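PDB 3L7V: YrdC-like domain-containing protein from Streptococcus mutans, which is of unknown function but, as a member of the YrdC family, may bind double-stranded RNA and take part in tRNA modification. Local coordinates for residues Leu131-Ala135 with Glu136-Lys140; Asp227-Ile230 with Glu231-Tyr234; Ile276-His279 with Leu280-Gln283. One frame throughout, in Å; residues are numbered along the deposited sequence.

Contact 1 of 3, residues Leu131-Ala135 with Glu136-Lys140; sequences LPWKA and EAYEK. With SO4 (sulfate ion), chain C.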
loop_
_atom_site.group_PDB
_atom_site.type_symbol
_atom_site.label_atom_id
_atom_site.label_comp_id
_atom_site.label_asym_id
_atom_site.label_seq_id
_atom_site.Cartn_x
_atom_site.Cartn_y
_atom_site.Cartn_z
ATOM N N LEU A 131 0.194 -4.491 -10.240
ATOM C CA LEU A 131 0.114 -5.854 -10.794
ATOM C C LEU A 131 -1.331 -6.314 -11.149
ATOM O O LEU A 131 -2.301 -5.748 -10.659
ATOM C CB LEU A 131 0.751 -6.844 -9.801
ATOM C CG LEU A 131 2.264 -6.703 -9.561
ATOM C CD1 LEU A 131 2.714 -7.418 -8.279
ATOM C CD2 LEU A 131 3.067 -7.187 -10.789
ATOM N N PRO A 132 -1.469 -7.348 -12.001
ATOM C CA PRO A 132 -2.780 -7.982 -12.251
ATOM C C PRO A 132 -3.108 -9.035 -11.190
ATOM O O PRO A 132 -2.193 -9.562 -10.564
ATOM C CB PRO A 132 -2.589 -8.692 -13.603
ATOM C CG PRO A 132 -1.146 -8.387 -14.050
ATOM C CD PRO A 132 -0.402 -7.974 -12.803
ATOM N N TRP A 133 -4.384 -9.352 -10.998
ATOM C CA TRP A 133 -4.785 -10.443 -10.083
ATOM C C TRP A 133 -4.734 -11.808 -10.762
ATOM O O TRP A 133 -5.018 -11.930 -11.957
ATOM C CB TRP A 133 -6.211 -10.227 -9.538
ATOM C CG TRP A 133 -6.332 -9.149 -8.495
ATOM C CD1 TRP A 133 -6.233 -7.795 -8.693
ATOM C CD2 TRP A 133 -6.594 -9.330 -7.093
ATOM N NE1 TRP A 133 -6.406 -7.128 -7.499
ATOM C CE2 TRP A 133 -6.635 -8.045 -6.505
ATOM C CE3 TRP A 133 -6.797 -10.452 -6.278
ATOM C CZ2 TRP A 133 -6.866 -7.853 -5.139
ATOM C CZ3 TRP A 133 -7.026 -10.257 -4.920
ATOM C CH2 TRP A 133 -7.061 -8.966 -4.368
ATOM N N LYS A 134 -4.385 -12.835 -9.999
ATOM C CA LYS A 134 -4.555 -14.214 -10.471
ATOM C C LYS A 134 -6.036 -14.518 -10.688
ATOM O O LYS A 134 -6.868 -14.187 -9.844
ATOM C CB LYS A 134 -3.971 -15.201 -9.465
ATOM C CG LYS A 134 -2.466 -15.232 -9.464
ATOM C CD LYS A 134 -1.945 -15.566 -8.082
ATOM C CE LYS A 134 -1.607 -17.030 -7.961
ATOM N NZ LYS A 134 -0.363 -17.291 -8.722
ATOM N N ALA A 135 -6.364 -15.147 -11.815
ATOM C CA ALA A 135 -7.763 -15.440 -12.148
ATOM C C ALA A 135 -8.560 -15.990 -10.969
ATOM O O ALA A 135 -9.658 -15.518 -10.680
ATOM C CB ALA A 135 -7.857 -16.400 -13.326
ATOM N N GLU A 136 -8.003 -16.994 -10.299
ATOM C CA GLU A 136 -8.720 -17.684 -9.240
ATOM C C GLU A 136 -8.887 -16.796 -8.006
ATOM O O GLU A 136 -9.887 -16.899 -7.287
ATOM C CB GLU A 136 -7.999 -18.981 -8.876
ATOM C CG GLU A 136 -8.688 -19.784 -7.791
ATOM C CD GLU A 136 -9.802 -20.660 -8.327
ATOM O OE1 GLU A 136 -10.987 -20.303 -8.143
ATOM O OE2 GLU A 136 -9.491 -21.706 -8.933
ATOM N N ALA A 137 -7.904 -15.929 -7.767
ATOM C CA ALA A 137 -7.955 -14.982 -6.653
ATOM C C ALA A 137 -9.039 -13.939 -6.872
ATOM O O ALA A 137 -9.722 -13.529 -5.936
ATOM C CB ALA A 137 -6.609 -14.299 -6.473
ATOM N N TYR A 138 -9.181 -13.506 -8.119
ATOM C CA TYR A 138 -10.151 -12.487 -8.466
ATOM C C TYR A 138 -11.581 -13.036 -8.333
ATOM O O TYR A 138 -12.504 -12.302 -7.952
ATOM C CB TYR A 138 -9.870 -11.940 -9.871
ATOM C CG TYR A 138 -10.691 -10.732 -10.245
ATOM C CD1 TYR A 138 -10.348 -9.464 -9.791
ATOM C CD2 TYR A 138 -11.814 -10.856 -11.050
ATOM C CE1 TYR A 138 -11.109 -8.345 -10.130
ATOM C CE2 TYR A 138 -12.577 -9.745 -11.396
ATOM C CZ TYR A 138 -12.222 -8.495 -10.934
ATOM O OH TYR A 138 -12.985 -7.398 -11.280
ATOM N N GLU A 139 -11.757 -14.322 -8.633
ATOM C CA GLU A 139 -13.046 -14.983 -8.392
ATOM C C GLU A 139 -13.402 -14.958 -6.911
ATOM O O GLU A 139 -14.488 -14.527 -6.539
ATOM C CB GLU A 139 -13.048 -16.429 -8.896
ATOM C CG GLU A 139 -13.115 -16.551 -10.409
ATOM C CD GLU A 139 -14.159 -15.633 -11.009
ATOM O OE1 GLU A 139 -15.303 -15.626 -10.506
ATOM O OE2 GLU A 139 -13.833 -14.916 -11.978
ATOM N N LYS A 140 -12.486 -15.426 -6.070
ATOM C CA LYS A 140 -12.676 -15.341 -4.628
ATOM C C LYS A 140 -12.972 -13.901 -4.185
ATOM O O LYS A 140 -13.922 -13.665 -3.442
ATOM C CB LYS A 140 -11.471 -15.911 -3.889
ATOM C CG LYS A 140 -11.401 -17.434 -3.922
HETATM S S SO4 C . -3.194 -17.060 -13.337
HETATM O O1 SO4 C . -2.418 -17.386 -14.529
HETATM O O2 SO4 C . -4.060 -15.921 -13.645
HETATM O O3 SO4 C . -4.013 -18.208 -12.954
HETATM O O4 SO4 C . -2.288 -16.751 -12.229
HETATM O O HOH W 1 -11.249 -14.198 -12.685
#

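Contact 2 of 3, residues Asp227-Ile230 with Glu231-Tyr234; sequences DKTI and ETRY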
loop_
_atom_site.group_PDB
_atom_site.type_symbol
_atom_site.label_atom_id
_atom_site.label_comp_id
_atom_site.label_asym_id
_atom_site.label_seq_id
_atom_site.Cartn_x
_atom_site.Cartn_y
_atom_site.Cartn_z
ATOM N N ASP A 227 17.755 12.935 9.059
ATOM C CA ASP A 227 18.674 13.789 8.319
ATOM C C ASP A 227 17.941 14.820 7.456
ATOM O O ASP A 227 18.576 15.579 6.726
ATOM C CB ASP A 227 19.583 12.931 7.440
ATOM C CG ASP A 227 18.798 12.030 6.494
ATOM O OD1 ASP A 227 18.985 12.162 5.264
ATOM O OD2 ASP A 227 17.987 11.204 6.979
ATOM N N LYS A 228 16.613 14.843 7.527
ATOM C CA LYS A 228 15.839 15.768 6.705
ATOM C C LYS A 228 15.163 16.838 7.545
ATOM O O LYS A 228 15.190 16.778 8.771
ATOM C CB LYS A 228 14.795 15.017 5.871
ATOM C CG LYS A 228 15.410 14.056 4.853
ATOM C CD LYS A 228 16.415 14.771 3.967
ATOM C CE LYS A 228 17.172 13.806 3.059
ATOM N NZ LYS A 228 16.389 13.417 1.856
ATOM N N THR A 229 14.575 17.823 6.871
ATOM C CA THR A 229 13.735 18.822 7.523
ATOM C C THR A 229 12.322 18.659 7.002
ATOM O O THR A 229 12.078 17.853 6.105
ATOM C CB THR A 229 14.172 20.248 7.189
ATOM O OG1 THR A 229 13.786 20.554 5.843
ATOM C CG2 THR A 229 15.680 20.410 7.337
ATOM N N ILE A 230 11.391 19.435 7.543
ATOM C CA ILE A 230 10.000 19.332 7.117
ATOM C C ILE A 230 9.827 19.676 5.631
ATOM O O ILE A 230 8.945 19.132 4.959
ATOM C CB ILE A 230 9.043 20.166 8.018
ATOM C CG1 ILE A 230 7.613 20.114 7.473
ATOM C CG2 ILE A 230 9.520 21.599 8.143
ATOM C CD1 ILE A 230 6.562 20.633 8.436
ATOM N N GLU A 231 10.683 20.558 5.118
ATOM C CA GLU A 231 10.670 20.899 3.693
ATOM C C GLU A 231 11.335 19.841 2.795
ATOM O O GLU A 231 10.954 19.688 1.637
ATOM C CB GLU A 231 11.328 22.266 3.435
ATOM C CG GLU A 231 10.501 23.479 3.840
ATOM C CD GLU A 231 11.072 24.793 3.293
ATOM O OE1 GLU A 231 12.307 24.898 3.149
ATOM O OE2 GLU A 231 10.285 25.720 3.001
ATOM N N THR A 232 12.317 19.113 3.324
ATOM C CA THR A 232 13.097 18.193 2.504
ATOM C C THR A 232 12.770 16.699 2.661
ATOM O O THR A 232 13.263 15.884 1.884
ATOM C CB THR A 232 14.602 18.399 2.711
ATOM O OG1 THR A 232 14.936 18.206 4.094
ATOM C CG2 THR A 232 14.998 19.800 2.284
ATOM N N ARG A 233 11.943 16.345 3.646
ATOM C CA ARG A 233 11.545 14.953 3.848
ATOM C C ARG A 233 10.586 14.491 2.751
ATOM O O ARG A 233 9.770 15.274 2.267
ATOM C CB ARG A 233 10.846 14.786 5.202
ATOM C CG ARG A 233 9.568 15.616 5.325
ATOM C CD ARG A 233 8.940 15.524 6.719
ATOM N NE ARG A 233 8.412 14.188 7.000
ATOM C CZ ARG A 233 7.230 13.751 6.583
ATOM N NH1 ARG A 233 6.449 14.544 5.866
ATOM N NH2 ARG A 233 6.828 12.517 6.876
ATOM N N TYR A 234 10.677 13.213 2.374
ATOM C CA TYR A 234 9.674 12.570 1.519
ATOM C C TYR A 234 8.310 12.406 2.222
ATOM O O TYR A 234 8.243 12.106 3.414
ATOM C CB TYR A 234 10.182 11.200 1.051
ATOM C CG TYR A 234 11.344 11.277 0.094
ATOM C CD1 TYR A 234 12.641 11.009 0.516
ATOM C CD2 TYR A 234 11.149 11.628 -1.233
ATOM C CE1 TYR A 234 13.713 11.080 -0.368
ATOM C CE2 TYR A 234 12.217 11.713 -2.123
ATOM C CZ TYR A 234 13.487 11.435 -1.684
ATOM O OH TYR A 234 14.528 11.515 -2.566
HETATM O O HOH W 2 6.586 17.239 4.995
HETATM O O HOH W 3 8.758 17.930 2.365
#

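Contact 3 of 3, residues Ile276-His279 with Leu280-Gln283; sequences IMMH and LSDQ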
loop_
_atom_site.group_PDB
_atom_site.type_symbol
_atom_site.label_atom_id
_atom_site.label_comp_id
_atom_site.label_asym_id
_atom_site.label_seq_id
_atom_site.Cartn_x
_atom_site.Cartn_y
_atom_site.Cartn_z
ATOM N N ILE A 276 16.164 1.856 -4.476
ATOM C CA ILE A 276 15.269 1.139 -5.381
ATOM C C ILE A 276 15.727 1.121 -6.851
ATOM O O ILE A 276 15.549 0.125 -7.550
ATOM C CB ILE A 276 13.809 1.645 -5.205
ATOM C CG1 ILE A 276 13.341 1.279 -3.784
ATOM C CG2 ILE A 276 12.893 1.050 -6.259
ATOM C CD1 ILE A 276 12.087 1.965 -3.304
HETATM N N MSE A 277 16.315 2.214 -7.320
HETATM C CA MSE A 277 16.834 2.270 -8.686
HETATM C C MSE A 277 18.099 1.391 -8.833
HETATM O O MSE A 277 18.300 0.737 -9.854
HETATM C CB MSE A 277 17.096 3.725 -9.118
HETATM C CG MSE A 277 15.832 4.637 -9.141
HETATM SE SE MSE A 277 16.139 6.447 -9.909
HETATM C CE MSE A 277 17.401 7.134 -8.594
HETATM N N MSE A 278 18.932 1.369 -7.797
HETATM C CA MSE A 278 20.064 0.455 -7.728
HETATM C C MSE A 278 19.609 -1.010 -7.827
HETATM O O MSE A 278 20.251 -1.811 -8.499
HETATM C CB MSE A 278 20.884 0.705 -6.450
HETATM C CG MSE A 278 22.241 -0.002 -6.400
HETATM SE SE MSE A 278 23.568 0.654 -7.724
HETATM C CE MSE A 278 23.461 -0.745 -9.076
ATOM N N HIS A 279 18.493 -1.357 -7.181
ATOM C CA HIS A 279 17.971 -2.724 -7.262
ATOM C C HIS A 279 17.329 -2.991 -8.618
ATOM O O HIS A 279 17.376 -4.111 -9.118
ATOM C CB HIS A 279 16.943 -3.008 -6.158
ATOM C CG HIS A 279 17.533 -3.130 -4.788
ATOM N ND1 HIS A 279 16.922 -2.613 -3.665
ATOM C CD2 HIS A 279 18.678 -3.711 -4.357
ATOM C CE1 HIS A 279 17.663 -2.871 -2.602
ATOM N NE2 HIS A 279 18.734 -3.537 -2.995
ATOM N N LEU A 280 16.713 -1.974 -9.213
ATOM C CA LEU A 280 16.156 -2.171 -10.544
ATOM C C LEU A 280 17.283 -2.530 -11.517
ATOM O O LEU A 280 17.136 -3.437 -12.315
ATOM C CB LEU A 280 15.391 -0.946 -11.048
ATOM C CG LEU A 280 13.968 -0.787 -10.493
ATOM C CD1 LEU A 280 13.510 0.680 -10.529
ATOM C CD2 LEU A 280 12.972 -1.696 -11.235
ATOM N N SER A 281 18.407 -1.825 -11.434
ATOM C CA SER A 281 19.472 -2.009 -12.411
ATOM C C SER A 281 20.246 -3.316 -12.212
ATOM O O SER A 281 20.858 -3.824 -13.151
ATOM C CB SER A 281 20.397 -0.779 -12.469
ATOM O OG SER A 281 21.243 -0.679 -11.338
ATOM N N ASP A 282 20.189 -3.872 -10.999
ATOM C CA ASP A 282 20.745 -5.204 -10.739
ATOM C C ASP A 282 19.875 -6.336 -11.282
ATOM O O ASP A 282 20.384 -7.403 -11.593
ATOM C CB ASP A 282 20.996 -5.423 -9.244
ATOM C CG ASP A 282 22.203 -4.643 -8.731
ATOM O OD1 ASP A 282 23.119 -4.341 -9.528
ATOM O OD2 ASP A 282 22.237 -4.331 -7.522
ATOM N N GLN A 283 18.571 -6.098 -11.416
ATOM C CA GLN A 283 17.623 -7.163 -11.745
ATOM C C GLN A 283 17.070 -7.114 -13.194
ATOM O O GLN A 283 16.628 -8.124 -13.742
ATOM C CB GLN A 283 16.487 -7.155 -10.701
ATOM C CG GLN A 283 15.463 -8.275 -10.808
ATOM C CD GLN A 283 16.002 -9.626 -10.343
ATOM O OE1 GLN A 283 15.718 -10.065 -9.232
ATOM N NE2 GLN A 283 16.781 -10.287 -11.197
#

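Contact 1 of 3, residues Leu131-Ala135 with Glu136-Lys140
A chi1 of -74° sets the indole of Trp133 beside its own backbone N, while Tyr138, with CG anti to its N at -171°, swings its phenol to the same side of the turn. The two rings meet as an edge-to-face pair: the edge of Tyr138 is turned toward the face of Trp133, with the planes at 66° and 6.0 Å between the centroid of the five-membered ring and that of the phenol. Beneath the rings the stems touch, Trp133 CB lying 4.1 Å from Tyr138 CB. Ala137 comes from another direction, its CB reaching the indole edge in the ring plane, 3.9 Å from CE3. The indole is further fixed by Ser159, whose OG is hydrogen-bonded to NE1, and by the ring of Phe161. These contacts accompany a strand-to-helix turn: strand 127-132 ends just before Trp133, Lys134 is the N-cap residue, and helix 135-143 follows at once. The first helical bonds confirm this, with Tyr138 N donating to Lys134 O at 3.0 Å and Glu139 N to Ala135 O at 3.2 Å. That second carbonyl also receives water 1, which bridges from Ala135 O to the carboxylate oxygen OE2 of Glu139. At the helix start a sulfate, probably from the crystallisation liquor, accepts a nearly straight hydrogen bond from Ala135 N to its O2, 3.0 Å long; the positive end of the helix dipole probably assists. Lys134 CG lies 3.2 Å from sulfate O4.

Contact 2 of 3, residues Asp227-Ile230 with Glu231-Tyr234
Thr229 O is held by two successive amides: Arg233 N donates to it at 2.9 Å, and Thr232 N adds a weak bond at 3.1 Å. The first of these is bent, its N-H...O angle being 137°. The shortest direct bond crosses the other way, from Thr229 N to Thr232 OG1 at 2.8 Å, and at 173° it is almost straight. Thr232 can accept it because its hydroxyl sits between its own backbone N and carbonyl carbon, which turns OG1 back over the bend. Thr229 OG1 in turn takes a weak bond from Glu231 N, 3.2 Å away, which makes an ST turn. Together these bonds wind Thr229-Arg233 into one compact, helix-like turn within the loop between helix 218-223 and strand 239-241, although no regular helix forms. The Thr229 N to Thr232 OG1 bond resembles one half of a capping box. The Arg233 chain leaves the turn with its CB and CG against Thr229 O, then bends at chi3 (-68°) so that its guanidinium edge meets water 2. That water, 2.8 Å from Arg233 NH1, lies in the guanidinium plane and donates to Ile230 O at 3.0 Å. Lys228 crosses Thr232 at about a right angle, its CB 3.8 Å from Arg233 CA. Thr229 O and Thr232 OG1 thus accept backbone N-H groups, while the Arg233 side chain, weakly paired with Glu235 and Val66 O, might attract anions: a sulfate, probably from the crystallisation liquor, lies about 5 Å from it.

Contact 3 of 3, residues Ile276-His279 with Leu280-Gln283
Met278, a selenomethionine, lies obliquely across Asp282, one helical turn further on, and its methyl end reaches over both Ser281 and Asp282. Its CG is anti to the backbone N, but bends at chi2 (67°) and chi3 bring CE to 3.2 Å from Ser281 OG and 3.6 Å from Asp282 OD1. The methyl therefore lies against two polar tips on the outer side of the helix, where Met278, Ser281 and Asp282 also touch a crystal neighbour. Ser281 is oriented inward toward the backbone: its OG occupies the position between N and carbonyl carbon, at a chi1 of 73°, and donates to Met278 O at 3.2 Å. It approaches from above the carbonyl plane, 38° out of it. Asp282 N reaches the same oxygen at 3.2 Å from the same face, so a single carbonyl serves both a side chain and the main-chain bond. The helix, 273-283, is the connection of a beta-alpha-beta unit between strands 265-268 and 288-289. Its other side carries the apolar side chains: Leu280 sets its CD1 4.3 Å from Ile276 CG2, the two being aligned one turn apart, while Leu280 CG rests 3.5 Å from Ile276 O. Phe116 of helix 111-123 and the loop residue Trp287 cover Leu280. His279 also faces helix 111-123, its ring meeting that of His120 edge-to-face; Ile276 touches the same histidine. Near the helix end the regular bonding falters: Gln283 N makes a weak bond to His279 O, and also one to Leu280 O at 3.2 Å, the shorter spacing of a 3-10 turn.

How the contacts relate
All three are local contacts, a helix start, a loop turn and a partly buried stretch of helix, in series along the chain, and none touches another. Contacts 1 and 2 lie on opposite sides of the chain's centre, with centres about 39 Å apart; each has a sulfate nearby, in contact 2 about 5 Å from the side chain of Arg233, both probably from the crystallisation liquor. Contact 3 is nearer to contact 2, about 8 Å between nearest atoms against about 11 Å to contact 1. The mixed beta sheet connects them: strand 127-132, leading into contact 1, adjoins strand 239-241, which follows contact 2, and that strand adjoins 265-268, which precedes contact 3.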